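Local atomic coordinates of phosphinothricin N-acetyltransferase (Brucella ovis, PDB entry 5DWM), a protein that probably transfers an acyl group, most likely the acetyl group of acetyl-CoA, to an amine acceptor, as GNAT-family acetyltransferases do. Residues 95-98 against 99-102; 103-106 against 107-111; 65-69 against 70-74. All blocks are in the same frame, centred on the assembly; numbering follows the deposited sequence.

Contact 1: residues 95-98 against 99-102; sequences YIAP and DAKG
The carboxylate of Asp99 folds back over the start of its own turn, with OD1 3.6 Å from the methyl CB of Ala97. Its first torsion (chi1 56°) sets CG between the backbone N and the carbonyl carbon, a compact placement that keeps the acid beside the turn, where OD2 forms a salt bridge with Arg70 of the neighbouring hairpin. One residue on, the chain closes on itself: Ala100 N donates to Ala97 O at 2.9 Å, the bond that closes a short 3-10 turn. It also lays the CB of Ala100 in a small apolar cluster, 4.0 Å from Ile96 CG2 and 4.2 Å from Ala97 CB. Ile96 divides its branches: CG2, anti to the backbone N, faces the turn, while CD1 runs on to Ile105 and Leu109 of helix 105-119. At Lys101 a second and weak bond follows, from its N to Pro98 O at 3.5 Å. Beyond CG the lysine is fully extended and travels back along the backbone: CG passes 3.6 Å from Ala97 O, and CE reaches 3.5 Å from Ile96 O. Ile96 and Gly102 both contact acetyl-CoA when it is bound, though none is bound to this chain, so this tight turn links two ligand-contacting positions; it leads from strand 89-96 into the glycine-rich loop that in GNAT enzymes cradles the CoA pyrophosphate.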
loop_
_atom_site.group_PDB
_atom_site.type_symbol
_atom_site.label_atom_id
_atom_site.label_comp_id
_atom_site.label_asym_id
_atom_site.label_seq_id
_atom_site.Cartn_x
_atom_site.Cartn_y
_atom_site.Cartn_z
ATOM N N TYR A 95 9.606 12.963 8.855
ATOM C CA TYR A 95 9.471 14.345 8.411
ATOM C C TYR A 95 10.350 15.248 9.256
ATOM O O TYR A 95 10.414 15.094 10.479
ATOM C CB TYR A 95 8.017 14.825 8.488
ATOM C CG TYR A 95 7.174 14.237 7.382
ATOM C CD1 TYR A 95 7.166 14.808 6.118
ATOM C CD2 TYR A 95 6.411 13.097 7.592
ATOM C CE1 TYR A 95 6.403 14.276 5.096
ATOM C CE2 TYR A 95 5.641 12.551 6.569
ATOM C CZ TYR A 95 5.643 13.146 5.323
ATOM O OH TYR A 95 4.885 12.613 4.303
ATOM N N ILE A 96 11.001 16.205 8.598
ATOM C CA ILE A 96 11.954 17.102 9.235
ATOM C C ILE A 96 11.474 18.539 9.056
ATOM O O ILE A 96 10.922 18.893 8.005
ATOM C CB ILE A 96 13.362 16.912 8.630
ATOM C CG1 ILE A 96 13.786 15.436 8.681
ATOM C CG2 ILE A 96 14.382 17.779 9.344
ATOM C CD1 ILE A 96 13.976 14.876 10.074
ATOM N N ALA A 97 11.672 19.359 10.088
ATOM C CA ALA A 97 11.362 20.783 9.983
ATOM C C ALA A 97 12.186 21.417 8.864
ATOM O O ALA A 97 13.358 21.063 8.681
ATOM C CB ALA A 97 11.663 21.499 11.304
ATOM N N PRO A 98 11.615 22.356 8.102
ATOM C CA PRO A 98 12.370 22.934 6.977
ATOM C C PRO A 98 13.697 23.540 7.381
ATOM O O PRO A 98 14.695 23.371 6.669
ATOM C CB PRO A 98 11.407 23.992 6.421
ATOM C CG PRO A 98 10.058 23.493 6.792
ATOM C CD PRO A 98 10.230 22.855 8.147
ATOM N N ASP A 99 13.751 24.227 8.514
ATOM C CA ASP A 99 14.999 24.861 8.916
ATOM C C ASP A 99 15.982 23.897 9.565
ATOM O O ASP A 99 17.071 24.322 9.965
ATOM C CB ASP A 99 14.724 26.063 9.821
ATOM C CG ASP A 99 13.903 25.706 11.038
ATOM O OD1 ASP A 99 13.143 24.713 10.990
ATOM O OD2 ASP A 99 14.011 26.434 12.049
ATOM N N ALA A 100 15.638 22.614 9.668
ATOM C CA ALA A 100 16.527 21.614 10.239
ATOM C C ALA A 100 17.043 20.626 9.202
ATOM O O ALA A 100 17.707 19.651 9.563
ATOM C CB ALA A 100 15.837 20.874 11.390
ATOM N N LYS A 101 16.758 20.850 7.924
ATOM C CA LYS A 101 17.169 19.898 6.905
ATOM C C LYS A 101 18.663 20.021 6.616
ATOM O O LYS A 101 19.275 21.079 6.799
ATOM C CB LYS A 101 16.326 20.066 5.640
ATOM C CG LYS A 101 14.892 19.564 5.837
ATOM C CD LYS A 101 13.985 19.888 4.666
ATOM C CE LYS A 101 12.580 19.343 4.910
ATOM N NZ LYS A 101 11.649 19.697 3.807
ATOM N N GLY A 102 19.257 18.910 6.190
ATOM C CA GLY A 102 20.680 18.872 5.925
ATOM C C GLY A 102 21.555 18.779 7.152
ATOM O O GLY A 102 22.769 18.975 7.046
#

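Contact 2: residues 103-106 against 107-111; sequences QGIG and KLLLR
Ile105 and Leu109, one helical turn apart, meet obliquely through single methyls, CG2 of the isoleucine, in the conformer described, lying 4.2 Å from CD1 of the leucine. In Leu109 CG lies beside the backbone N (chi1 -82°), which brings it to 3.6 Å from Ile105 O. This buried pair packs on Ala65 of strand 62-67. Leu110 adopts the other choice, with CG anti to its N (chi1 -177°), and extends toward Ile94 and helix 136-144, while its CB rests 3.4 Å from Gly106 O. Leu108 brings its CG to 3.6 Å from Gly104 O. In one of its two modelled conformers, Lys107 bends at chi3 (-79°) and curls CE back to 3.9 Å from Gly104 CA. The backbone of these first turns is held by i to i+4 bonds: Leu108 N to Gly104 O at 3.2 Å, Leu109 N to Ile105 O, and Leu110 N to Gly106 O at 2.9 Å. Gly104 occupies the N-cap position. Gln103, Gly104, Gly106 and Lys107 all contact acetyl-CoA when it is bound, though this chain carries none; the segment forms the helix N-terminus at the acetyl-CoA site of the GNAT beta-alpha-beta unit.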
loop_
_atom_site.group_PDB
_atom_site.type_symbol
_atom_site.label_atom_id
_atom_site.label_comp_id
_atom_site.label_asym_id
_atom_site.label_seq_id
_atom_site.Cartn_x
_atom_site.Cartn_y
_atom_site.Cartn_z
ATOM N N GLN A 103 20.983 18.467 8.315
ATOM C CA GLN A 103 21.728 18.429 9.566
ATOM C C GLN A 103 21.855 17.021 10.131
ATOM O O GLN A 103 22.250 16.862 11.293
ATOM C CB GLN A 103 21.089 19.369 10.588
ATOM C CG GLN A 103 21.083 20.824 10.149
ATOM C CD GLN A 103 20.433 21.741 11.168
ATOM O OE1 GLN A 103 20.350 21.416 12.355
ATOM N NE2 GLN A 103 19.962 22.889 10.707
ATOM N N GLY A 104 21.540 15.999 9.340
ATOM C CA GLY A 104 21.665 14.625 9.787
ATOM C C GLY A 104 20.582 14.159 10.731
ATOM O O GLY A 104 20.724 13.086 11.333
ATOM N N ILE A 105 19.498 14.924 10.867
ATOM C CA ILE A 105 18.426 14.587 11.804
ATOM C C ILE A 105 17.670 13.354 11.335
ATOM O O ILE A 105 17.286 12.492 12.139
ATOM C CB ILE A 105 17.474 15.789 11.951
ATOM C CG1 ILE A 105 18.256 17.040 12.331
ATOM C CG2 ILE A 105 16.396 15.494 12.978
ATOM C CD1 ILE A 105 19.121 16.835 13.522
ATOM N N GLY A 106 17.419 13.263 10.027
ATOM C CA GLY A 106 16.740 12.098 9.492
ATOM C C GLY A 106 17.479 10.813 9.802
ATOM O O GLY A 106 16.869 9.806 10.169
ATOM N N LYS A 107 18.809 10.836 9.692
ATOM C CA LYS A 107 19.583 9.631 9.975
ATOM C C LYS A 107 19.495 9.244 11.446
ATOM O O LYS A 107 19.372 8.059 11.772
ATOM C CB LYS A 107 21.037 9.823 9.550
ATOM C CG LYS A 107 21.238 9.871 8.053
ATOM C CD LYS A 107 22.684 10.113 7.681
ATOM C CE LYS A 107 23.063 11.584 7.825
ATOM N NZ LYS A 107 24.449 11.855 7.342
ATOM N N LEU A 108 19.569 10.229 12.352
ATOM C CA LEU A 108 19.432 9.916 13.773
ATOM C C LEU A 108 18.082 9.284 14.063
ATOM O O LEU A 108 17.997 8.298 14.805
ATOM C CB LEU A 108 19.597 11.173 14.627
ATOM C CG LEU A 108 20.971 11.803 14.724
ATOM C CD1 LEU A 108 20.864 13.074 15.569
ATOM C CD2 LEU A 108 21.970 10.808 15.324
ATOM N N LEU A 109 17.017 9.836 13.473
ATOM C CA LEU A 109 15.674 9.320 13.708
ATOM C C LEU A 109 15.526 7.917 13.143
ATOM O O LEU A 109 14.997 7.024 13.812
ATOM C CB LEU A 109 14.636 10.252 13.070
ATOM C CG LEU A 109 14.274 11.479 13.895
ATOM C CD1 LEU A 109 13.514 12.497 13.060
ATOM C CD2 LEU A 109 13.469 11.083 15.107
ATOM N N LEU A 110 15.966 7.714 11.899
ATOM C CA LEU A 110 15.740 6.430 11.241
ATOM C C LEU A 110 16.585 5.333 11.875
ATOM O O LEU A 110 16.114 4.201 12.031
ATOM C CB LEU A 110 16.000 6.547 9.738
ATOM C CG LEU A 110 15.739 5.325 8.856
ATOM C CD1 LEU A 110 14.332 4.758 9.076
ATOM C CD2 LEU A 110 15.953 5.683 7.388
ATOM N N ARG A 111 17.821 5.653 12.275
ATOM C CA ARG A 111 18.623 4.658 12.977
ATOM C C ARG A 111 17.907 4.164 14.228
ATOM O O ARG A 111 17.844 2.953 14.482
ATOM C CB ARG A 111 20.003 5.222 13.317
ATOM C CG ARG A 111 20.832 4.267 14.149
ATOM C CD ARG A 111 22.309 4.612 14.111
ATOM N NE ARG A 111 22.856 4.485 12.765
ATOM C CZ ARG A 111 23.345 5.497 12.057
ATOM N NH1 ARG A 111 23.369 6.720 12.575
ATOM N NH2 ARG A 111 23.822 5.286 10.837
#

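Contact 3: residues 65-69 against 70-74; sequences AEADG and RVLGY
Ala67 and Arg70 close a two-residue beta hairpin between strands 62-67 and 70-79, each backbone N donating to the other's O at 3.0 Å. Between them Asp68 and Gly69 form a type I' turn, both with positive phi. The short strand segments run antiparallel at 144°. Glu66 and Val71 make a non-hydrogen-bonded pair, but the register then slips: Leu72 N donates to Ala65 O at 2.8 Å, while Ala65 N reaches Gly73 O at 3.0 Å. Two residues, Leu72 and Gly73, thus stand opposite one, a beta bulge in which the buried Gly73 N has no hydrogen-bond partner in the model. Side chains divide between two faces. Ala65 and Ala67 share one with the start of Arg70. Val71, on the other, meets helix 20-33, and the extended Glu66 (CG anti to N, chi1 176°), in the conformer described, sets its CG 3.6 Å from Arg70 O while OE1 forms a salt bridge with Arg13. Leu72 spans two neighbours with its two methyls. CD1 lies 3.7 Å from Ala67 CB, and CD2 sits 3.5 Å above the guanidinium plane of Arg70, offset toward the rim of a group whose NH1 is salt-bridged to Asp99 OD2.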
loop_
_atom_site.group_PDB
_atom_site.type_symbol
_atom_site.label_atom_id
_atom_site.label_comp_id
_atom_site.label_asym_id
_atom_site.label_seq_id
_atom_site.Cartn_x
_atom_site.Cartn_y
_atom_site.Cartn_z
ATOM N N ALA A 65 13.007 14.174 17.363
ATOM C CA ALA A 65 14.349 14.708 17.539
ATOM C C ALA A 65 14.214 16.097 18.137
ATOM O O ALA A 65 13.481 16.933 17.601
ATOM C CB ALA A 65 15.074 14.798 16.197
ATOM N N GLU A 66 14.911 16.341 19.243
ATOM C CA GLU A 66 14.810 17.601 19.967
ATOM C C GLU A 66 16.193 18.213 20.128
ATOM O O GLU A 66 17.146 17.516 20.488
ATOM C CB GLU A 66 14.181 17.395 21.350
ATOM C CG GLU A 66 14.137 18.660 22.192
ATOM C CD GLU A 66 13.577 18.421 23.578
ATOM O OE1 GLU A 66 12.842 17.428 23.763
ATOM O OE2 GLU A 66 13.878 19.224 24.487
ATOM N N ALA A 67 16.294 19.513 19.855
ATOM C CA ALA A 67 17.520 20.269 20.074
ATOM C C ALA A 67 17.135 21.685 20.471
ATOM O O ALA A 67 16.249 22.287 19.858
ATOM C CB ALA A 67 18.403 20.286 18.818
ATOM N N ASP A 68 17.810 22.206 21.499
ATOM C CA ASP A 68 17.506 23.526 22.058
ATOM C C ASP A 68 16.028 23.656 22.422
ATOM O O ASP A 68 15.404 24.701 22.226
ATOM C CB ASP A 68 17.969 24.658 21.139
ATOM C CG ASP A 68 18.118 25.984 21.873
ATOM O OD1 ASP A 68 18.331 25.963 23.106
ATOM O OD2 ASP A 68 18.023 27.044 21.219
ATOM N N GLY A 69 15.458 22.578 22.953
ATOM C CA GLY A 69 14.071 22.588 23.363
ATOM C C GLY A 69 13.047 22.545 22.247
ATOM O O GLY A 69 11.850 22.529 22.546
ATOM N N ARG A 70 13.472 22.531 20.981
ATOM C CA ARG A 70 12.576 22.502 19.832
ATOM C C ARG A 70 12.549 21.096 19.251
ATOM O O ARG A 70 13.594 20.457 19.116
ATOM C CB ARG A 70 13.100 23.414 18.723
ATOM C CG ARG A 70 12.744 24.877 18.819
ATOM C CD ARG A 70 13.218 25.585 17.550
ATOM N NE ARG A 70 12.751 24.909 16.337
ATOM C CZ ARG A 70 13.227 25.146 15.116
ATOM N NH1 ARG A 70 14.189 26.039 14.942
ATOM N NH2 ARG A 70 12.744 24.486 14.067
ATOM N N VAL A 71 11.362 20.631 18.867
ATOM C CA VAL A 71 11.256 19.406 18.078
ATOM C C VAL A 71 11.592 19.734 16.629
ATOM O O VAL A 71 10.946 20.589 16.010
ATOM C CB VAL A 71 9.861 18.784 18.202
ATOM C CG1 VAL A 71 9.614 17.773 17.072
ATOM C CG2 VAL A 71 9.720 18.126 19.566
ATOM N N LEU A 72 12.609 19.063 16.090
ATOM C CA LEU A 72 13.109 19.339 14.750
ATOM C C LEU A 72 12.654 18.320 13.718
ATOM O O LEU A 72 12.836 18.552 12.515
ATOM C CB LEU A 72 14.640 19.381 14.755
ATOM C CG LEU A 72 15.263 20.399 15.713
ATOM C CD1 LEU A 72 16.758 20.409 15.541
ATOM C CD2 LEU A 72 14.685 21.773 15.452
ATOM N N GLY A 73 12.086 17.202 14.146
ATOM C CA GLY A 73 11.630 16.186 13.215
ATOM C C GLY A 73 11.012 15.055 13.999
ATOM O O GLY A 73 11.128 14.987 15.226
ATOM N N TYR A 74 10.337 14.167 13.273
ATOM C CA TYR A 74 9.689 13.032 13.904
ATOM C C TYR A 74 9.702 11.844 12.951
ATOM O O TYR A 74 9.877 11.991 11.738
ATOM C CB TYR A 74 8.259 13.360 14.370
ATOM C CG TYR A 74 7.286 13.643 13.245
ATOM C CD1 TYR A 74 7.140 14.925 12.739
ATOM C CD2 TYR A 74 6.511 12.626 12.691
ATOM C CE1 TYR A 74 6.252 15.198 11.718
ATOM C CE2 TYR A 74 5.614 12.884 11.661
ATOM C CZ TYR A 74 5.493 14.177 11.175
ATOM O OH TYR A 74 4.608 14.454 10.151
#

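Overall arrangement
Along the chain contact 3 comes first, then contact 1, which runs directly into contact 2; their centres are only 10 to 12 Å apart, on the same side of the protein's centre. Contacts 3 and 1 share the mixed sheet, where strands 70-79 and 89-96 are neighbours: Ala97 N probably donates to Leu72 O at 2.8 Å. Contact 2 supplies helix 105-119, whose Ile105 and Leu109 pack on both, with Leu109 CD1 3.6 Å from Tyr74 N. In this worked example from the GNAT domain, local contacts of strand end, turn and helix start set acetyl-CoA-binding residues side by side, with the hairpin of contact 3 packed against them.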